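Long-range contact in putative pachytene checkpoint protein 2 (Caenorhabditis elegans, PDB 4XGU), which is an AAA+ ATPase that binds and hydrolyses ATP and probably acts in meiotic chromosome recombination: residues V149-E161 with L192-Y204. Numbering follows the deposited sequence.
Sequences VMSYVAALARLSE and LAQHLSIRMNDKY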
ATOM      1  N   VAL B 149     -19.046 -10.682 -35.664  1.00 64.68           N
ATOM      2  CA  VAL B 149     -17.871 -11.374 -35.146  1.00 61.47           C
ATOM      3  C   VAL B 149     -17.310 -12.356 -36.173  1.00 62.09           C
ATOM      4  O   VAL B 149     -16.104 -12.384 -36.426  1.00 64.89           O
ATOM      5  CB  VAL B 149     -18.196 -12.129 -33.848  1.00 61.41           C
ATOM      6  CG1 VAL B 149     -17.027 -13.007 -33.433  1.00 66.33           C
ATOM      7  CG2 VAL B 149     -18.552 -11.148 -32.742  1.00 64.39           C
ATOM      8  N   MET B 150     -18.200 -13.150 -36.760  1.00 53.24           N
ATOM      9  CA  MET B 150     -17.832 -14.139 -37.769  1.00 59.72           C
ATOM     10  C   MET B 150     -17.041 -13.532 -38.929  1.00 65.58           C
ATOM     11  O   MET B 150     -15.943 -13.991 -39.248  1.00 65.15           O
ATOM     12  CB  MET B 150     -19.092 -14.828 -38.303  1.00 61.39           C
ATOM     13  CG  MET B 150     -18.844 -15.865 -39.385  1.00 58.32           C
ATOM     14  SD  MET B 150     -17.931 -17.298 -38.783  1.00 81.92           S
ATOM     15  CE  MET B 150     -18.126 -18.413 -40.173  1.00120.90           C
ATOM     16  N   SER B 151     -17.594 -12.494 -39.552  1.00 61.47           N
ATOM     17  CA  SER B 151     -16.970 -11.902 -40.731  1.00 60.20           C
ATOM     18  C   SER B 151     -15.655 -11.204 -40.397  1.00 64.64           C
ATOM     19  O   SER B 151     -14.697 -11.280 -41.168  1.00 69.65           O
ATOM     20  CB  SER B 151     -17.926 -10.915 -41.405  1.00 58.76           C
ATOM     21  OG  SER B 151     -18.159  -9.788 -40.582  1.00 66.27           O
ATOM     22  N   TYR B 152     -15.611 -10.532 -39.250  1.00 57.12           N
ATOM     23  CA  TYR B 152     -14.423  -9.785 -38.848  1.00 57.47           C
ATOM     24  C   TYR B 152     -13.258 -10.713 -38.536  1.00 61.43           C
ATOM     25  O   TYR B 152     -12.140 -10.495 -39.002  1.00 71.19           O
ATOM     26  CB  TYR B 152     -14.724  -8.906 -37.631  1.00 49.20           C
ATOM     27  CG  TYR B 152     -13.654  -7.883 -37.321  1.00 54.50           C
ATOM     28  CD1 TYR B 152     -12.595  -8.189 -36.474  1.00 66.65           C
ATOM     29  CD2 TYR B 152     -13.707  -6.608 -37.867  1.00 53.28           C
ATOM     30  CE1 TYR B 152     -11.620  -7.253 -36.183  1.00 60.33           C
ATOM     31  CE2 TYR B 152     -12.738  -5.666 -37.581  1.00 55.87           C
ATOM     32  CZ  TYR B 152     -11.697  -5.994 -36.738  1.00 62.98           C
ATOM     33  OH  TYR B 152     -10.727  -5.059 -36.451  1.00 71.91           O
ATOM     34  N   VAL B 153     -13.521 -11.745 -37.744  1.00 59.98           N
ATOM     35  CA  VAL B 153     -12.468 -12.661 -37.324  1.00 61.63           C
ATOM     36  C   VAL B 153     -11.973 -13.475 -38.516  1.00 60.46           C
ATOM     37  O   VAL B 153     -10.787 -13.800 -38.608  1.00 64.29           O
ATOM     38  CB  VAL B 153     -12.953 -13.591 -36.199  1.00 65.10           C
ATOM     39  CG1 VAL B 153     -11.894 -14.606 -35.856  1.00 64.72           C
ATOM     40  CG2 VAL B 153     -13.304 -12.773 -34.967  1.00 67.28           C
ATOM     41  N   ALA B 154     -12.883 -13.780 -39.437  1.00 59.42           N
ATOM     42  CA  ALA B 154     -12.520 -14.445 -40.686  1.00 56.01           C
ATOM     43  C   ALA B 154     -11.526 -13.599 -41.470  1.00 61.18           C
ATOM     44  O   ALA B 154     -10.600 -14.121 -42.092  1.00 69.19           O
ATOM     45  CB  ALA B 154     -13.757 -14.719 -41.527  1.00 56.92           C
ATOM     46  N   ALA B 155     -11.726 -12.287 -41.438  1.00 56.54           N
ATOM     47  CA  ALA B 155     -10.835 -11.364 -42.123  1.00 53.10           C
ATOM     48  C   ALA B 155      -9.455 -11.381 -41.479  1.00 60.03           C
ATOM     49  O   ALA B 155      -8.439 -11.383 -42.173  1.00 63.72           O
ATOM     50  CB  ALA B 155     -11.415  -9.960 -42.110  1.00 52.74           C
ATOM     51  N   LEU B 156      -9.425 -11.391 -40.149  1.00 60.39           N
ATOM     52  CA  LEU B 156      -8.168 -11.473 -39.414  1.00 59.67           C
ATOM     53  C   LEU B 156      -7.419 -12.747 -39.775  1.00 65.88           C
ATOM     54  O   LEU B 156      -6.207 -12.728 -39.979  1.00 74.12           O
ATOM     55  CB  LEU B 156      -8.413 -11.426 -37.905  1.00 61.58           C
ATOM     56  CG  LEU B 156      -8.770 -10.076 -37.287  1.00 62.27           C
ATOM     57  CD1 LEU B 156      -9.016 -10.242 -35.802  1.00 60.76           C
ATOM     58  CD2 LEU B 156      -7.663  -9.070 -37.532  1.00 69.68           C
ATOM     59  N   ALA B 157      -8.155 -13.850 -39.861  1.00 61.96           N
ATOM     60  CA  ALA B 157      -7.568 -15.143 -40.192  1.00 59.32           C
ATOM     61  C   ALA B 157      -7.090 -15.187 -41.640  1.00 64.51           C
ATOM     62  O   ALA B 157      -5.996 -15.676 -41.922  1.00 71.93           O
ATOM     63  CB  ALA B 157      -8.572 -16.258 -39.929  1.00 50.40           C
ATOM     64  N   ARG B 158      -7.913 -14.676 -42.551  1.00 66.49           N
ATOM     65  CA  ARG B 158      -7.573 -14.650 -43.972  1.00 70.42           C
ATOM     66  C   ARG B 158      -6.314 -13.830 -44.226  1.00 75.54           C
ATOM     67  O   ARG B 158      -5.415 -14.265 -44.945  1.00 84.91           O
ATOM     68  CB  ARG B 158      -8.736 -14.091 -44.796  1.00 77.63           C
ATOM     69  CG  ARG B 158      -9.450 -15.129 -45.645  1.00 80.96           C
ATOM     70  CD  ARG B 158     -10.613 -14.520 -46.416  1.00 84.88           C
ATOM     71  NE  ARG B 158     -11.754 -14.224 -45.552  1.00 91.61           N
ATOM     72  CZ  ARG B 158     -12.352 -13.037 -45.476  1.00 95.57           C
ATOM     73  NH1 ARG B 158     -11.920 -12.028 -46.216  1.00100.43           N
ATOM     74  NH2 ARG B 158     -13.386 -12.859 -44.663  1.00 94.48           N
ATOM     75  N   LEU B 159      -6.260 -12.642 -43.634  1.00 69.45           N
ATOM     76  CA  LEU B 159      -5.087 -11.783 -43.741  1.00 67.36           C
ATOM     77  C   LEU B 159      -3.855 -12.476 -43.182  1.00 75.86           C
ATOM     78  O   LEU B 159      -2.817 -12.544 -43.839  1.00 78.66           O
ATOM     79  CB  LEU B 159      -5.321 -10.461 -43.006  1.00 61.61           C
ATOM     80  CG  LEU B 159      -6.251  -9.454 -43.680  1.00 62.38           C
ATOM     81  CD1 LEU B 159      -6.556  -8.302 -42.737  1.00 63.05           C
ATOM     82  CD2 LEU B 159      -5.620  -8.943 -44.964  1.00 66.84           C
ATOM     83  N   SER B 160      -3.988 -12.999 -41.966  1.00 80.42           N
ATOM     84  CA  SER B 160      -2.891 -13.668 -41.278  1.00 83.44           C
ATOM     85  C   SER B 160      -2.340 -14.833 -42.091  1.00 87.11           C
ATOM     86  O   SER B 160      -1.129 -15.035 -42.151  1.00 94.57           O
ATOM     87  CB  SER B 160      -3.350 -14.157 -39.906  1.00 84.19           C
ATOM     88  OG  SER B 160      -3.978 -13.107 -39.194  1.00 85.97           O
ATOM     89  N   GLU B 161      -3.234 -15.590 -42.720  1.00 83.06           N
ATOM     90  CA  GLU B 161      -2.825 -16.701 -43.570  1.00 80.19           C
ATOM     91  C   GLU B 161      -2.023 -16.191 -44.766  1.00 87.19           C
ATOM     92  O   GLU B 161      -1.111 -16.863 -45.245  1.00 96.73           O
ATOM     93  CB  GLU B 161      -4.046 -17.495 -44.041  1.00 78.97           C
ATOM     94  CG  GLU B 161      -3.722 -18.841 -44.680  1.00 80.44           C
ATOM     95  CD  GLU B 161      -3.344 -18.725 -46.145  1.00 86.29           C
ATOM     96  OE1 GLU B 161      -2.387 -19.409 -46.570  1.00 90.03           O
ATOM     97  OE2 GLU B 161      -4.004 -17.953 -46.872  1.00 87.32           O
ATOM     98  N   LEU B 192     -17.268 -20.222 -33.138  1.00 55.48           N
ATOM     99  CA  LEU B 192     -16.512 -19.417 -34.092  1.00 53.33           C
ATOM    100  C   LEU B 192     -15.290 -20.171 -34.602  1.00 58.67           C
ATOM    101  O   LEU B 192     -15.033 -20.218 -35.805  1.00 70.31           O
ATOM    102  CB  LEU B 192     -16.087 -18.098 -33.451  1.00 50.56           C
ATOM    103  CG  LEU B 192     -15.114 -17.239 -34.250  1.00 51.82           C
ATOM    104  CD1 LEU B 192     -15.739 -16.808 -35.564  1.00 51.16           C
ATOM    105  CD2 LEU B 192     -14.697 -16.038 -33.425  1.00 54.00           C
ATOM    106  N   ALA B 193     -14.542 -20.761 -33.677  1.00 58.07           N
ATOM    107  CA  ALA B 193     -13.386 -21.574 -34.023  1.00 53.99           C
ATOM    108  C   ALA B 193     -13.801 -22.825 -34.797  1.00 60.12           C
ATOM    109  O   ALA B 193     -13.057 -23.307 -35.651  1.00 66.16           O
ATOM    110  CB  ALA B 193     -12.615 -21.955 -32.769  1.00 52.06           C
ATOM    111  N   GLN B 194     -14.985 -23.351 -34.493  1.00 59.21           N
ATOM    112  CA  GLN B 194     -15.498 -24.527 -35.189  1.00 54.34           C
ATOM    113  C   GLN B 194     -15.688 -24.228 -36.669  1.00 57.05           C
ATOM    114  O   GLN B 194     -15.291 -25.014 -37.530  1.00 58.04           O
ATOM    115  CB  GLN B 194     -16.820 -24.990 -34.572  1.00 56.36           C
ATOM    116  CG  GLN B 194     -17.402 -26.260 -35.189  1.00 58.54           C
ATOM    117  CD  GLN B 194     -16.824 -27.531 -34.588  1.00 59.57           C
ATOM    118  OE1 GLN B 194     -15.828 -27.497 -33.865  1.00 63.13           O
ATOM    119  NE2 GLN B 194     -17.452 -28.662 -34.886  1.00 56.33           N
ATOM    120  N   HIS B 195     -16.293 -23.082 -36.960  1.00 55.09           N
ATOM    121  CA  HIS B 195     -16.555 -22.696 -38.339  1.00 56.35           C
ATOM    122  C   HIS B 195     -15.262 -22.345 -39.067  1.00 54.31           C
ATOM    123  O   HIS B 195     -15.040 -22.784 -40.196  1.00 57.52           O
ATOM    124  CB  HIS B 195     -17.534 -21.518 -38.395  1.00 68.21           C
ATOM    125  CG  HIS B 195     -18.974 -21.923 -38.289  1.00 82.56           C
ATOM    126  ND1 HIS B 195     -19.633 -22.598 -39.293  1.00 86.88           N
ATOM    127  CD2 HIS B 195     -19.880 -21.742 -37.299  1.00 90.43           C
ATOM    128  CE1 HIS B 195     -20.883 -22.821 -38.926  1.00 87.93           C
ATOM    129  NE2 HIS B 195     -21.058 -22.312 -37.720  1.00 90.86           N
ATOM    130  N   LEU B 196     -14.413 -21.559 -38.419  1.00 52.79           N
ATOM    131  CA  LEU B 196     -13.166 -21.120 -39.034  1.00 50.84           C
ATOM    132  C   LEU B 196     -12.277 -22.294 -39.422  1.00 51.88           C
ATOM    133  O   LEU B 196     -11.646 -22.274 -40.475  1.00 66.18           O
ATOM    134  CB  LEU B 196     -12.412 -20.186 -38.094  1.00 58.05           C
ATOM    135  CG  LEU B 196     -12.999 -18.781 -37.965  1.00 64.51           C
ATOM    136  CD1 LEU B 196     -12.239 -17.994 -36.921  1.00 69.99           C
ATOM    137  CD2 LEU B 196     -12.968 -18.062 -39.307  1.00 61.79           C
ATOM    138  N   SER B 197     -12.236 -23.319 -38.575  1.00 49.24           N
ATOM    139  CA  SER B 197     -11.445 -24.513 -38.858  1.00 50.80           C
ATOM    140  C   SER B 197     -11.918 -25.207 -40.136  1.00 59.61           C
ATOM    141  O   SER B 197     -11.116 -25.775 -40.878  1.00 67.83           O
ATOM    142  CB  SER B 197     -11.511 -25.485 -37.682  1.00 49.82           C
ATOM    143  OG  SER B 197     -12.833 -25.962 -37.500  1.00 58.59           O
ATOM    144  N   ILE B 198     -13.221 -25.159 -40.388  1.00 56.00           N
ATOM    145  CA  ILE B 198     -13.787 -25.738 -41.602  1.00 54.05           C
ATOM    146  C   ILE B 198     -13.613 -24.790 -42.789  1.00 55.87           C
ATOM    147  O   ILE B 198     -13.245 -25.216 -43.883  1.00 62.43           O
ATOM    148  CB  ILE B 198     -15.281 -26.071 -41.422  1.00 53.89           C
ATOM    149  CG1 ILE B 198     -15.462 -27.126 -40.330  1.00 50.01           C
ATOM    150  CG2 ILE B 198     -15.884 -26.559 -42.729  1.00 55.57           C
ATOM    151  CD1 ILE B 198     -16.900 -27.335 -39.925  1.00 52.68           C
ATOM    152  N   ARG B 199     -13.874 -23.506 -42.562  1.00 53.80           N
ATOM    153  CA  ARG B 199     -13.713 -22.482 -43.591  1.00 56.42           C
ATOM    154  C   ARG B 199     -12.298 -22.451 -44.160  1.00 59.67           C
ATOM    155  O   ARG B 199     -12.108 -22.262 -45.360  1.00 60.19           O
ATOM    156  CB  ARG B 199     -14.062 -21.106 -43.027  1.00 69.55           C
ATOM    157  CG  ARG B 199     -15.508 -20.682 -43.215  1.00 84.15           C
ATOM    158  CD  ARG B 199     -15.616 -19.620 -44.299  1.00 93.00           C
ATOM    159  NE  ARG B 199     -16.575 -18.574 -43.954  1.00 93.75           N
ATOM    160  CZ  ARG B 199     -16.304 -17.272 -43.986  1.00 88.60           C
ATOM    161  NH1 ARG B 199     -15.099 -16.853 -44.349  1.00 85.78           N
ATOM    162  NH2 ARG B 199     -17.238 -16.389 -43.658  1.00 85.45           N
ATOM    163  N   MET B 200     -11.312 -22.638 -43.289  1.00 63.64           N
ATOM    164  CA  MET B 200      -9.912 -22.555 -43.685  1.00 66.61           C
ATOM    165  C   MET B 200      -9.288 -23.933 -43.894  1.00 71.00           C
ATOM    166  O   MET B 200      -8.065 -24.064 -43.926  1.00 78.76           O
ATOM    167  CB  MET B 200      -9.108 -21.790 -42.628  1.00 68.16           C
ATOM    168  CG  MET B 200      -9.683 -20.434 -42.244  1.00 66.39           C
ATOM    169  SD  MET B 200      -9.345 -19.139 -43.449  1.00 90.96           S
ATOM    170  CE  MET B 200     -10.306 -17.791 -42.764  1.00124.33           C
ATOM    171  N   ASN B 201     -10.122 -24.959 -44.034  1.00 71.42           N
ATOM    172  CA  ASN B 201      -9.621 -26.328 -44.104  1.00 72.44           C
ATOM    173  C   ASN B 201      -8.810 -26.590 -45.370  1.00 79.60           C
ATOM    174  O   ASN B 201      -7.974 -27.492 -45.405  1.00 91.84           O
ATOM    175  CB  ASN B 201     -10.775 -27.327 -44.000  1.00 69.92           C
ATOM    176  CG  ASN B 201     -11.619 -27.382 -45.255  1.00 74.10           C
ATOM    177  OD1 ASN B 201     -11.669 -26.428 -46.032  1.00 78.87           O
ATOM    178  ND2 ASN B 201     -12.297 -28.503 -45.455  1.00 75.35           N
ATOM    179  N   ASP B 202      -9.055 -25.795 -46.407  1.00 77.13           N
ATOM    180  CA  ASP B 202      -8.264 -25.883 -47.626  1.00 86.79           C
ATOM    181  C   ASP B 202      -6.859 -25.340 -47.367  1.00 82.19           C
ATOM    182  O   ASP B 202      -5.879 -25.820 -47.936  1.00 88.34           O
ATOM    183  CB  ASP B 202      -8.938 -25.118 -48.769  1.00102.60           C
ATOM    184  CG  ASP B 202      -8.485 -25.592 -50.144  1.00123.77           C
ATOM    185  OD1 ASP B 202      -7.283 -25.886 -50.318  1.00132.19           O
ATOM    186  OD2 ASP B 202      -9.339 -25.675 -51.053  1.00128.23           O
ATOM    187  N   LYS B 203      -6.769 -24.344 -46.491  1.00 71.90           N
ATOM    188  CA  LYS B 203      -5.491 -23.727 -46.155  1.00 65.97           C
ATOM    189  C   LYS B 203      -4.760 -24.479 -45.041  1.00 70.42           C
ATOM    190  O   LYS B 203      -3.531 -24.533 -45.028  1.00 75.61           O
ATOM    191  CB  LYS B 203      -5.697 -22.266 -45.743  1.00 67.63           C
ATOM    192  CG  LYS B 203      -6.327 -21.393 -46.818  1.00 66.20           C
ATOM    193  CD  LYS B 203      -5.442 -21.326 -48.049  1.00 72.12           C
ATOM    194  CE  LYS B 203      -6.046 -20.438 -49.124  1.00 78.67           C
ATOM    195  NZ  LYS B 203      -5.133 -20.314 -50.296  1.00 82.72           N
ATOM    196  N   TYR B 204      -5.515 -25.050 -44.105  1.00 69.35           N
ATOM    197  CA  TYR B 204      -4.921 -25.796 -42.998  1.00 67.57           C
ATOM    198  C   TYR B 204      -5.368 -27.251 -42.994  1.00 70.42           C
ATOM    199  O   TYR B 204      -6.563 -27.546 -43.021  1.00 68.53           O
ATOM    200  CB  TYR B 204      -5.272 -25.144 -41.658  1.00 58.82           C
ATOM    201  CG  TYR B 204      -4.747 -23.736 -41.507  1.00 54.77           C
ATOM    202  CD1 TYR B 204      -3.437 -23.501 -41.106  1.00 59.37           C
ATOM    203  CD2 TYR B 204      -5.561 -22.641 -41.764  1.00 52.69           C
ATOM    204  CE1 TYR B 204      -2.953 -22.210 -40.968  1.00 62.16           C
ATOM    205  CE2 TYR B 204      -5.088 -21.349 -41.627  1.00 54.50           C
ATOM    206  CZ  TYR B 204      -3.784 -21.137 -41.230  1.00 59.90           C
ATOM    207  OH  TYR B 204      -3.315 -19.849 -41.097  1.00 63.06           O
TER
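The helix that follows the P-loop, residues 185-199, packs against helix 145-161 in the AAA+ ATPase domain, with Leu192 and Leu196 set against Val149, Val153 and Ala154. The axes of 149-161 and 192-199 cross at -49°, 10.8 Å apart at closest approach. Leu192 straddles the junction: its CD2 lies 3.8 Å from Val149 CG1 and also touches both methyls of Val153, while CD1 meets the sulfur of Met150. One turn on, Leu196 CD1 presses on Val153 CG1 at 3.6 Å, the two side chains crossing at about a right angle, and CD2 rests over the CA of Ala154. Met150 extends anti to its backbone nitrogen and then bends at chi2 (66°), which carries CE to 3.6 Å from His195 CB; the imidazole itself is held by a hydrogen bond between His195 ND1 and Glu14 OE2 and an edge-to-face stack with Trp136. Leu192 and Leu196 also reach strand 293-299 of the central sheet, as does Val153, so both helices share one sheet face in the P-loop NTPase fold of AAA+ proteins. Next to Arg199, Met200 puts CE 3.7 Å from Ala157 CB and against the carbonyl oxygen of Ala154. Arg199 NH1 lies against Ala154 CB, with the like-charged Arg158 nearby; Arg158 makes a cation-pi contact with Tyr395 of a neighbouring subunit. At the far end Glu161 CG touches Tyr204 OH at 3.7 Å, and Glu161 CD lies across the Lys203 chain, 3.8 Å from Lys203 CD. The charged ends, Glu161 OE2 and Lys203 NZ, stay 4.3 Å apart, beyond a salt bridge. With an alanine at Glu161, the Lys203 methylenes would probably lose the carboxylate they lie against and NZ a nearby opposite charge, leaving that chain freer to turn, and the Tyr204 hydroxyl would lose its contact with CG.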